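Long-range contacts in neutral ceramidase (Pseudomonas aeruginosa, PDB 2ZWS), which hydrolyses the N-acyl linkage of ceramides to sphingosine and free fatty acid, and also catalyses the reverse synthesis: residues T608-G619 against E631-V641; A12-V21 against H548-E556. One frame throughout, in Å; residues are numbered along the deposited sequence. Where two conformers were deposited one is given.

Interaction 1. Residues T608-G619 against E631-V641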
loop_
_atom_site.group_PDB
_atom_site.type_symbol
_atom_site.label_atom_id
_atom_site.label_comp_id
_atom_site.label_asym_id
_atom_site.label_seq_id
_atom_site.Cartn_x
_atom_site.Cartn_y
_atom_site.Cartn_z
ATOM N N THR A 608 -9.252 -20.636 -20.949
ATOM C CA THR A 608 -7.937 -20.947 -21.511
ATOM C C THR A 608 -8.106 -21.822 -22.747
ATOM O O THR A 608 -8.879 -22.784 -22.713
ATOM C CB THR A 608 -7.067 -21.715 -20.503
ATOM O OG1 THR A 608 -7.852 -22.746 -19.904
ATOM C CG2 THR A 608 -6.570 -20.797 -19.424
ATOM N N GLU A 609 -7.393 -21.499 -23.820
ATOM C CA GLU A 609 -7.450 -22.287 -25.036
ATOM C C GLU A 609 -6.911 -23.689 -24.781
ATOM O O GLU A 609 -5.874 -23.839 -24.135
ATOM C CB GLU A 609 -6.653 -21.603 -26.147
ATOM C CG GLU A 609 -7.463 -20.612 -26.971
ATOM C CD GLU A 609 -8.117 -21.263 -28.190
ATOM O OE1 GLU A 609 -9.104 -22.020 -28.020
ATOM O OE2 GLU A 609 -7.643 -21.011 -29.324
ATOM N N PRO A 610 -7.644 -24.722 -25.237
ATOM C CA PRO A 610 -7.046 -26.050 -25.339
ATOM C C PRO A 610 -5.784 -25.989 -26.192
ATOM O O PRO A 610 -5.696 -25.170 -27.110
ATOM C CB PRO A 610 -8.122 -26.865 -26.054
ATOM C CG PRO A 610 -9.397 -26.180 -25.707
ATOM C CD PRO A 610 -9.066 -24.723 -25.631
ATOM N N GLY A 611 -4.806 -26.837 -25.879
ATOM C CA GLY A 611 -3.546 -26.862 -26.619
ATOM C C GLY A 611 -2.365 -27.270 -25.760
ATOM O O GLY A 611 -2.541 -27.883 -24.707
ATOM N N HIS A 612 -1.164 -26.935 -26.221
ATOM C CA HIS A 612 0.067 -27.304 -25.532
ATOM C C HIS A 612 0.757 -26.101 -24.892
ATOM O O HIS A 612 0.823 -25.018 -25.487
ATOM C CB HIS A 612 0.994 -28.046 -26.497
ATOM C CG HIS A 612 0.440 -29.368 -26.935
ATOM N ND1 HIS A 612 -0.358 -29.511 -28.051
ATOM C CD2 HIS A 612 0.524 -30.598 -26.373
ATOM C CE1 HIS A 612 -0.717 -30.778 -28.174
ATOM N NE2 HIS A 612 -0.200 -31.457 -27.164
ATOM N N TYR A 613 1.262 -26.318 -23.678
ATOM C CA TYR A 613 1.844 -25.267 -22.859
ATOM C C TYR A 613 3.113 -25.773 -22.189
ATOM O O TYR A 613 3.305 -26.984 -22.044
ATOM C CB TYR A 613 0.851 -24.873 -21.760
ATOM C CG TYR A 613 -0.409 -24.196 -22.255
ATOM C CD1 TYR A 613 -0.517 -22.805 -22.222
ATOM C CD2 TYR A 613 -1.499 -24.939 -22.735
ATOM C CE1 TYR A 613 -1.660 -22.159 -22.665
ATOM C CE2 TYR A 613 -2.657 -24.298 -23.197
ATOM C CZ TYR A 613 -2.726 -22.901 -23.154
ATOM O OH TYR A 613 -3.856 -22.238 -23.591
ATOM N N TYR A 614 3.973 -24.859 -21.758
ATOM C CA TYR A 614 5.029 -25.240 -20.830
ATOM C C TYR A 614 5.299 -24.103 -19.860
ATOM O O TYR A 614 4.778 -23.004 -20.035
ATOM C CB TYR A 614 6.302 -25.661 -21.567
ATOM C CG TYR A 614 7.015 -24.577 -22.352
ATOM C CD1 TYR A 614 6.731 -24.360 -23.712
ATOM C CD2 TYR A 614 8.013 -23.810 -21.761
ATOM C CE1 TYR A 614 7.409 -23.380 -24.435
ATOM C CE2 TYR A 614 8.703 -22.853 -22.481
ATOM C CZ TYR A 614 8.390 -22.636 -23.815
ATOM O OH TYR A 614 9.084 -21.680 -24.515
ATOM N N ILE A 615 6.099 -24.362 -18.837
ATOM C CA ILE A 615 6.412 -23.330 -17.851
ATOM C C ILE A 615 7.916 -23.044 -17.869
ATOM O O ILE A 615 8.735 -23.969 -17.860
ATOM C CB ILE A 615 5.895 -23.736 -16.435
ATOM C CG1 ILE A 615 4.355 -23.727 -16.413
ATOM C CG2 ILE A 615 6.472 -22.814 -15.338
ATOM C CD1 ILE A 615 3.723 -24.336 -15.172
ATOM N N ARG A 616 8.270 -21.765 -17.952
ATOM C CA ARG A 616 9.650 -21.323 -17.885
ATOM C C ARG A 616 9.929 -20.623 -16.548
ATOM O O ARG A 616 9.106 -19.818 -16.059
ATOM C CB ARG A 616 9.954 -20.389 -19.060
ATOM C CG ARG A 616 11.383 -19.960 -19.187
ATOM C CD ARG A 616 11.664 -19.402 -20.574
ATOM N NE ARG A 616 13.035 -18.903 -20.650
ATOM C CZ ARG A 616 13.589 -18.399 -21.745
ATOM N NH1 ARG A 616 14.840 -17.966 -21.712
ATOM N NH2 ARG A 616 12.877 -18.310 -22.862
ATOM N N HIS A 617 11.093 -20.911 -15.973
ATOM C CA HIS A 617 11.551 -20.262 -14.757
ATOM C C HIS A 617 12.775 -19.393 -15.031
ATOM O O HIS A 617 13.671 -19.794 -15.765
ATOM C CB HIS A 617 11.873 -21.304 -13.669
ATOM C CG HIS A 617 12.605 -20.756 -12.485
ATOM N ND1 HIS A 617 12.131 -19.695 -11.730
ATOM C CD2 HIS A 617 13.745 -21.173 -11.878
ATOM C CE1 HIS A 617 12.976 -19.461 -10.740
ATOM N NE2 HIS A 617 13.967 -20.334 -10.817
ATOM N N TYR A 618 12.780 -18.192 -14.459
ATOM C CA TYR A 618 13.941 -17.298 -14.471
ATOM C C TYR A 618 14.332 -17.003 -13.032
ATOM O O TYR A 618 13.456 -16.693 -12.223
ATOM C CB TYR A 618 13.579 -15.971 -15.136
ATOM C CG TYR A 618 13.064 -16.034 -16.541
ATOM C CD1 TYR A 618 13.920 -15.779 -17.608
ATOM C CD2 TYR A 618 11.727 -16.303 -16.824
ATOM C CE1 TYR A 618 13.457 -15.797 -18.912
ATOM C CE2 TYR A 618 11.246 -16.327 -18.125
ATOM C CZ TYR A 618 12.133 -16.080 -19.169
ATOM O OH TYR A 618 11.690 -16.082 -20.482
ATOM N N GLY A 619 15.621 -17.087 -12.712
ATOM C CA GLY A 619 16.133 -16.781 -11.374
ATOM C C GLY A 619 17.562 -16.257 -11.447
ATOM O O GLY A 619 18.064 -15.967 -12.539
ATOM N N GLU A 631 22.485 -14.930 -14.123
ATOM C CA GLU A 631 21.162 -15.351 -14.553
ATOM C C GLU A 631 21.094 -16.861 -14.689
ATOM O O GLU A 631 21.995 -17.460 -15.276
ATOM C CB GLU A 631 20.837 -14.728 -15.913
ATOM C CG GLU A 631 19.524 -15.192 -16.535
ATOM C CD GLU A 631 18.303 -14.786 -15.718
ATOM O OE1 GLU A 631 18.346 -13.690 -15.103
ATOM O OE2 GLU A 631 17.303 -15.554 -15.700
ATOM N N ILE A 632 20.020 -17.462 -14.178
ATOM C CA ILE A 632 19.781 -18.893 -14.348
ATOM C C ILE A 632 18.344 -19.120 -14.819
ATOM O O ILE A 632 17.483 -18.237 -14.668
ATOM C CB ILE A 632 20.111 -19.703 -13.060
ATOM C CG1 ILE A 632 19.208 -19.306 -11.880
ATOM C CG2 ILE A 632 21.583 -19.526 -12.675
ATOM C CD1 ILE A 632 18.025 -20.238 -11.650
ATOM N N GLY A 633 18.073 -20.284 -15.395
ATOM C CA GLY A 633 16.733 -20.542 -15.892
ATOM C C GLY A 633 16.539 -21.927 -16.430
ATOM O O GLY A 633 17.513 -22.651 -16.636
ATOM N N GLY A 634 15.286 -22.277 -16.682
ATOM C CA GLY A 634 14.935 -23.613 -17.167
ATOM C C GLY A 634 13.512 -23.633 -17.677
ATOM O O GLY A 634 12.721 -22.746 -17.360
ATOM N N SER A 635 13.177 -24.662 -18.449
ATOM C CA SER A 635 11.831 -24.830 -18.995
ATOM C C SER A 635 11.366 -26.263 -18.818
ATOM O O SER A 635 12.169 -27.184 -18.971
ATOM C CB SER A 635 11.792 -24.460 -20.472
ATOM O OG SER A 635 11.896 -23.053 -20.650
ATOM N N THR A 636 10.093 -26.446 -18.460
ATOM C CA THR A 636 9.518 -27.791 -18.346
ATOM C C THR A 636 9.257 -28.360 -19.734
ATOM O O THR A 636 9.267 -27.639 -20.744
ATOM C CB THR A 636 8.171 -27.840 -17.556
ATOM O OG1 THR A 636 7.138 -27.199 -18.313
ATOM C CG2 THR A 636 8.297 -27.173 -16.193
ATOM N N ARG A 637 9.022 -29.664 -19.781
ATOM C CA ARG A 637 8.462 -30.268 -20.978
ATOM C C ARG A 637 7.052 -29.709 -21.189
ATOM O O ARG A 637 6.457 -29.146 -20.261
ATOM C CB ARG A 637 8.427 -31.790 -20.832
ATOM C CG ARG A 637 7.453 -32.276 -19.791
ATOM C CD ARG A 637 7.597 -33.762 -19.602
ATOM N NE ARG A 637 6.631 -34.251 -18.631
ATOM C CZ ARG A 637 6.782 -35.370 -17.937
ATOM N NH1 ARG A 637 7.872 -36.110 -18.094
ATOM N NH2 ARG A 637 5.849 -35.743 -17.077
ATOM N N SER A 638 6.513 -29.840 -22.399
ATOM C CA SER A 638 5.141 -29.409 -22.629
ATOM C C SER A 638 4.098 -30.310 -21.952
ATOM O O SER A 638 4.359 -31.485 -21.656
ATOM C CB SER A 638 4.848 -29.297 -24.127
ATOM O OG SER A 638 4.766 -30.593 -24.685
ATOM N N PHE A 639 2.919 -29.738 -21.703
ATOM C CA PHE A 639 1.733 -30.465 -21.247
ATOM C C PHE A 639 0.539 -29.970 -22.050
ATOM O O PHE A 639 0.608 -28.890 -22.654
ATOM C CB PHE A 639 1.502 -30.294 -19.731
ATOM C CG PHE A 639 1.341 -28.855 -19.288
ATOM C CD1 PHE A 639 2.454 -28.094 -18.974
ATOM C CD2 PHE A 639 0.078 -28.276 -19.188
ATOM C CE1 PHE A 639 2.323 -26.769 -18.580
ATOM C CE2 PHE A 639 -0.064 -26.934 -18.778
ATOM C CZ PHE A 639 1.051 -26.196 -18.466
ATOM N N GLU A 640 -0.535 -30.756 -22.070
ATOM C CA GLU A 640 -1.720 -30.413 -22.845
ATOM C C GLU A 640 -2.850 -29.963 -21.946
ATOM O O GLU A 640 -3.147 -30.605 -20.936
ATOM C CB GLU A 640 -2.191 -31.609 -23.677
ATOM C CG GLU A 640 -3.279 -31.230 -24.693
ATOM C CD GLU A 640 -3.628 -32.357 -25.652
ATOM O OE1 GLU A 640 -2.941 -33.403 -25.658
ATOM O OE2 GLU A 640 -4.608 -32.181 -26.408
ATOM N N VAL A 641 -3.494 -28.865 -22.324
ATOM C CA VAL A 641 -4.759 -28.513 -21.705
ATOM C C VAL A 641 -5.867 -29.006 -22.631
ATOM O O VAL A 641 -5.910 -28.634 -23.815
ATOM C CB VAL A 641 -4.896 -27.002 -21.429
ATOM C CG1 VAL A 641 -6.274 -26.699 -20.860
ATOM C CG2 VAL A 641 -3.796 -26.530 -20.455
#

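Interaction 2. Residues A12-V21 against H548-E556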
loop_
_atom_site.group_PDB
_atom_site.type_symbol
_atom_site.label_atom_id
_atom_site.label_comp_id
_atom_site.label_asym_id
_atom_site.label_seq_id
_atom_site.Cartn_x
_atom_site.Cartn_y
_atom_site.Cartn_z
ATOM N N ALA A 12 4.181 0.987 -12.242
ATOM C CA ALA A 12 5.523 0.386 -12.195
ATOM C C ALA A 12 5.706 -0.501 -10.983
ATOM O O ALA A 12 5.078 -0.318 -9.967
ATOM C CB ALA A 12 6.604 1.444 -12.216
ATOM N N ASP A 13 6.567 -1.485 -11.152
ATOM C CA ASP A 13 6.792 -2.568 -10.199
ATOM C C ASP A 13 7.606 -2.059 -8.995
ATOM O O ASP A 13 8.679 -1.449 -9.190
ATOM C CB ASP A 13 7.573 -3.622 -10.979
ATOM C CG ASP A 13 7.811 -4.923 -10.209
ATOM O OD1 ASP A 13 7.489 -5.033 -9.002
ATOM O OD2 ASP A 13 8.337 -5.875 -10.851
ATOM N N ILE A 14 7.082 -2.251 -7.771
ATOM C CA ILE A 14 7.778 -1.863 -6.548
ATOM C C ILE A 14 7.970 -3.097 -5.642
ATOM O O ILE A 14 8.169 -2.966 -4.415
ATOM C CB ILE A 14 7.029 -0.767 -5.764
ATOM C CG1 ILE A 14 5.547 -1.147 -5.539
ATOM C CG2 ILE A 14 7.112 0.564 -6.455
ATOM C CD1 ILE A 14 4.777 -0.160 -4.583
ATOM N N THR A 15 7.925 -4.294 -6.238
ATOM C CA THR A 15 8.035 -5.539 -5.445
ATOM C C THR A 15 9.446 -5.658 -4.864
ATOM O O THR A 15 10.441 -5.516 -5.583
ATOM C CB THR A 15 7.775 -6.774 -6.320
ATOM O OG1 THR A 15 6.538 -6.609 -7.039
ATOM C CG2 THR A 15 7.677 -8.042 -5.451
ATOM N N GLY A 16 9.531 -5.957 -3.585
ATOM C CA GLY A 16 10.803 -6.074 -2.915
ATOM C C GLY A 16 11.254 -7.520 -2.785
ATOM O O GLY A 16 10.882 -8.372 -3.574
ATOM N N GLU A 17 12.043 -7.796 -1.751
ATOM C CA GLU A 17 12.748 -9.087 -1.641
ATOM C C GLU A 17 11.772 -10.227 -1.379
ATOM O O GLU A 17 11.021 -10.192 -0.391
ATOM C CB GLU A 17 13.790 -8.968 -0.518
ATOM C CG GLU A 17 14.941 -8.004 -0.895
ATOM C CD GLU A 17 15.707 -7.469 0.299
ATOM O OE1 GLU A 17 15.195 -6.596 1.049
ATOM O OE2 GLU A 17 16.837 -7.947 0.490
ATOM N N ALA A 18 11.753 -11.227 -2.260
ATOM C CA ALA A 18 10.719 -12.285 -2.250
ATOM C C ALA A 18 11.008 -13.502 -1.379
ATOM O O ALA A 18 10.161 -14.387 -1.229
ATOM C CB ALA A 18 10.411 -12.733 -3.671
ATOM N N ALA A 19 12.199 -13.552 -0.806
ATOM C CA ALA A 19 12.421 -14.549 0.242
ATOM C C ALA A 19 13.294 -14.035 1.360
ATOM O O ALA A 19 14.232 -13.278 1.132
ATOM C CB ALA A 19 13.035 -15.808 -0.344
ATOM N N GLU A 20 12.947 -14.449 2.580
ATOM C CA GLU A 20 13.771 -14.266 3.789
ATOM C C GLU A 20 13.853 -12.797 4.255
ATOM O O GLU A 20 14.883 -12.339 4.795
ATOM C CB GLU A 20 15.163 -14.941 3.638
ATOM C CG GLU A 20 15.047 -16.490 3.493
ATOM C CD GLU A 20 16.392 -17.225 3.568
ATOM O OE1 GLU A 20 17.421 -16.612 3.215
ATOM O OE2 GLU A 20 16.396 -18.425 3.965
ATOM N N VAL A 21 12.747 -12.061 4.078
ATOM C CA VAL A 21 12.603 -10.766 4.723
ATOM C C VAL A 21 11.271 -10.745 5.485
ATOM O O VAL A 21 10.221 -11.107 4.927
ATOM C CB VAL A 21 12.648 -9.583 3.706
ATOM C CG1 VAL A 21 12.464 -8.236 4.423
ATOM C CG2 VAL A 21 13.980 -9.556 2.993
ATOM N N HIS A 548 18.696 -17.858 -4.812
ATOM C CA HIS A 548 17.957 -16.979 -3.910
ATOM C C HIS A 548 17.359 -15.729 -4.598
ATOM O O HIS A 548 18.085 -14.981 -5.236
ATOM C CB HIS A 548 18.903 -16.518 -2.816
ATOM C CG HIS A 548 18.213 -16.174 -1.539
ATOM N ND1 HIS A 548 17.223 -15.212 -1.453
ATOM C CD2 HIS A 548 18.348 -16.684 -0.292
ATOM C CE1 HIS A 548 16.801 -15.136 -0.203
ATOM N NE2 HIS A 548 17.462 -16.022 0.520
ATOM N N PRO A 549 16.035 -15.490 -4.454
ATOM C CA PRO A 549 15.444 -14.291 -5.081
ATOM C C PRO A 549 15.977 -12.963 -4.518
ATOM O O PRO A 549 15.780 -11.927 -5.163
ATOM C CB PRO A 549 13.926 -14.451 -4.810
ATOM C CG PRO A 549 13.819 -15.373 -3.724
ATOM C CD PRO A 549 15.012 -16.299 -3.762
ATOM N N LYS A 550 16.635 -12.971 -3.341
ATOM C CA LYS A 550 17.295 -11.723 -2.858
ATOM C C LYS A 550 18.386 -11.260 -3.817
ATOM O O LYS A 550 18.766 -10.082 -3.805
ATOM C CB LYS A 550 17.929 -11.864 -1.468
ATOM C CG LYS A 550 16.989 -11.667 -0.312
ATOM C CD LYS A 550 17.707 -11.898 1.045
ATOM C CE LYS A 550 16.756 -11.548 2.158
ATOM N NZ LYS A 550 17.369 -11.741 3.492
ATOM N N ASN A 551 18.888 -12.171 -4.643
ATOM C CA ASN A 551 19.960 -11.808 -5.589
ATOM C C ASN A 551 19.513 -10.798 -6.655
ATOM O O ASN A 551 20.314 -9.986 -7.097
ATOM C CB ASN A 551 20.502 -13.040 -6.307
ATOM C CG ASN A 551 21.287 -13.957 -5.402
ATOM O OD1 ASN A 551 22.024 -13.519 -4.489
ATOM N ND2 ASN A 551 21.125 -15.248 -5.628
ATOM N N ASP A 552 18.241 -10.856 -7.057
ATOM C CA ASP A 552 17.697 -9.957 -8.078
ATOM C C ASP A 552 16.171 -9.963 -7.927
ATOM O O ASP A 552 15.548 -11.016 -7.983
ATOM C CB ASP A 552 18.126 -10.398 -9.479
ATOM C CG ASP A 552 17.891 -9.332 -10.539
ATOM O OD1 ASP A 552 16.774 -8.769 -10.623
ATOM O OD2 ASP A 552 18.849 -9.035 -11.296
ATOM N N LEU A 553 15.571 -8.788 -7.759
ATOM C CA LEU A 553 14.098 -8.684 -7.585
ATOM C C LEU A 553 13.325 -8.955 -8.849
ATOM O O LEU A 553 12.091 -9.090 -8.829
ATOM C CB LEU A 553 13.737 -7.282 -7.123
ATOM C CG LEU A 553 14.510 -6.792 -5.915
ATOM C CD1 LEU A 553 14.022 -5.415 -5.490
ATOM C CD2 LEU A 553 14.347 -7.729 -4.800
ATOM N N ARG A 554 14.054 -8.980 -9.962
ATOM C CA ARG A 554 13.457 -9.172 -11.278
ATOM C C ARG A 554 12.363 -8.121 -11.565
ATOM O O ARG A 554 11.280 -8.421 -12.056
ATOM C CB ARG A 554 12.981 -10.619 -11.463
ATOM C CG ARG A 554 14.157 -11.601 -11.304
ATOM C CD ARG A 554 13.944 -12.931 -11.988
ATOM N NE ARG A 554 13.924 -12.826 -13.449
ATOM C CZ ARG A 554 15.006 -12.742 -14.220
ATOM N NH1 ARG A 554 14.852 -12.654 -15.536
ATOM N NH2 ARG A 554 16.223 -12.727 -13.677
ATOM N N THR A 555 12.708 -6.887 -11.216
ATOM C CA THR A 555 11.847 -5.729 -11.342
ATOM C C THR A 555 11.450 -5.567 -12.828
ATOM O O THR A 555 12.335 -5.584 -13.735
ATOM C CB THR A 555 12.608 -4.513 -10.811
ATOM O OG1 THR A 555 12.970 -4.715 -9.428
ATOM C CG2 THR A 555 11.811 -3.212 -10.991
ATOM N N GLU A 556 10.145 -5.424 -13.083
ATOM C CA GLU A 556 9.565 -5.295 -14.435
ATOM C C GLU A 556 9.741 -6.559 -15.268
ATOM O O GLU A 556 9.474 -6.565 -16.485
ATOM C CB GLU A 556 10.110 -4.070 -15.188
ATOM C CG GLU A 556 9.889 -2.713 -14.454
ATOM C CD GLU A 556 8.419 -2.277 -14.345
ATOM O OE1 GLU A 556 7.553 -2.727 -15.119
ATOM O OE2 GLU A 556 8.154 -1.386 -13.542
HETATM O O HOH W 1 10.828 -4.515 -8.073
HETATM O O HOH W 2 11.161 -9.826 -6.166
HETATM O O HOH W 3 16.985 -8.410 3.352
HETATM O O HOH W 4 18.864 -8.665 -1.040
HETATM O O HOH W 5 13.202 -10.994 -4.736
HETATM O O HOH W 6 18.547 -14.219 3.753
#

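Interaction 1. Residues T608-G619 against E631-V641
Gly611, Tyr613, His617 and Gly619 form antiparallel hydrogen-bonded pairs with Val641, Phe639, Gly634 and Ile632, each joined by two backbone bonds. The pairing slips by one residue between Tyr613 and Arg616, and a side chain takes over there. Thr636 OG1 lies in the crowded position between its backbone N and carbonyl carbon (chi1 69°), which brings it within 3.1 Å of Ile615 N for a nearly straight bond (172°). The same hydroxyl donates to Arg637 O at 2.8 Å, while Thr636 N returns a bond to Ile615 O at 2.9 Å, keeping the two strands tied across the irregularity.

Apolar contacts gather on the face bearing Tyr613, Phe639 and Val641. Tyr613 CB sits over one face of the Phe639 ring, 3.9 Å from its centroid, in a CH-pi contact. Val641 CG2 touches Tyr613 CD2 at 3.6 Å, and Tyr613 OH donates to Glu609 O at 2.6 Å, which ties the ring back to the loop before the strand. Trp602 packs against both aromatic rings.

On the other face, Glu640 CG lies over the His612 ring, 4.3 Å from its centroid.

This is an antiparallel beta hairpin with a local interruption in its second strand. Its apolar face covers strands 539-545 and 595-603 of the opposing sheet, the packing of two sheets that makes the C-terminal beta-sandwich.

Interaction 2. Residues A12-V21 against H548-E556
Asp13 and Glu556 each give a backbone N-H to the other's carboxylate at a domain interface, where the loop between strands 539-545 and 560-566 of the C-terminal beta-sandwich lies along the N-terminal part of the enzyme. Asp13 N donates almost straight to Glu556 OE2 (2.9 Å, 176°), meeting it from above the carboxylate plane. In return, Asp13 holds CG anti to the backbone N (chi1 -175°), which carries OD2 to Glu556 N. The other oxygen, Asp13 OD1, accepts from Thr15 N, which closes an Asx turn, and also from Thr15 OG1; with its two oxygens thus engaged, the carboxylate is probably fixed in rotation. Arg39 pairs with Asp13, and Arg132 and Arg136 with Glu556, so the two acids, though near each other, are probably well compensated.

At the other end, His548 NE2 donates to Glu20 OE1 at 2.8 Å, in the plane of the imidazole but from above that of the carboxylate. His548 ND1 accepts from Lys550 N, which sets the ring's orientation. Lys550, extended beyond CG, runs past Ala19 O, and its NZ donates to Glu20 O at 2.9 Å from above the carbonyl plane; a water joins NZ to Glu20 OE1.

In the middle Leu553 packs its branches on the backbone, CD1 against Thr15 O (3.6 Å) and CD2 against Gly16 C (3.7 Å), with Ala125 of helix 120-138 also touching it.

Waters link the two backbones: one donates to both Gly16 O and Leu553 O, and another accepts from Ala18 N and donates to Pro549 O.

Apolar contact is made by Pro549 with Ala18 and Ala19, and Trp588 of strand 584-591 touches both Pro549 and Ala19. Pro549 CG presses on Ala19 CB at 3.5 Å, closer than usual for two carbons.

In the fold
Interaction 1 lies toward the periphery of the chain, within the C-terminal sandwich, and has one buried face and one partly exposed one; interaction 2 is buried nearer the centre and joins that sandwich to the N-terminal region. Regular strand pairing dominates the first, whereas carboxylates, a histidine, a lysine and bridging waters serve the second, where both segments are mostly loop. The two meet through Arg554: its NH2 forms a salt bridge with OE1 of one Glu631 conformer at 2.7 Å, and its NH1 packs on Tyr618 CB at 3.6 Å. The interface loop is thereby tied, in that conformer, to the hairpin, the Arg554 side chain lying about 6 Å from that of Asp579, a magnesium ligand.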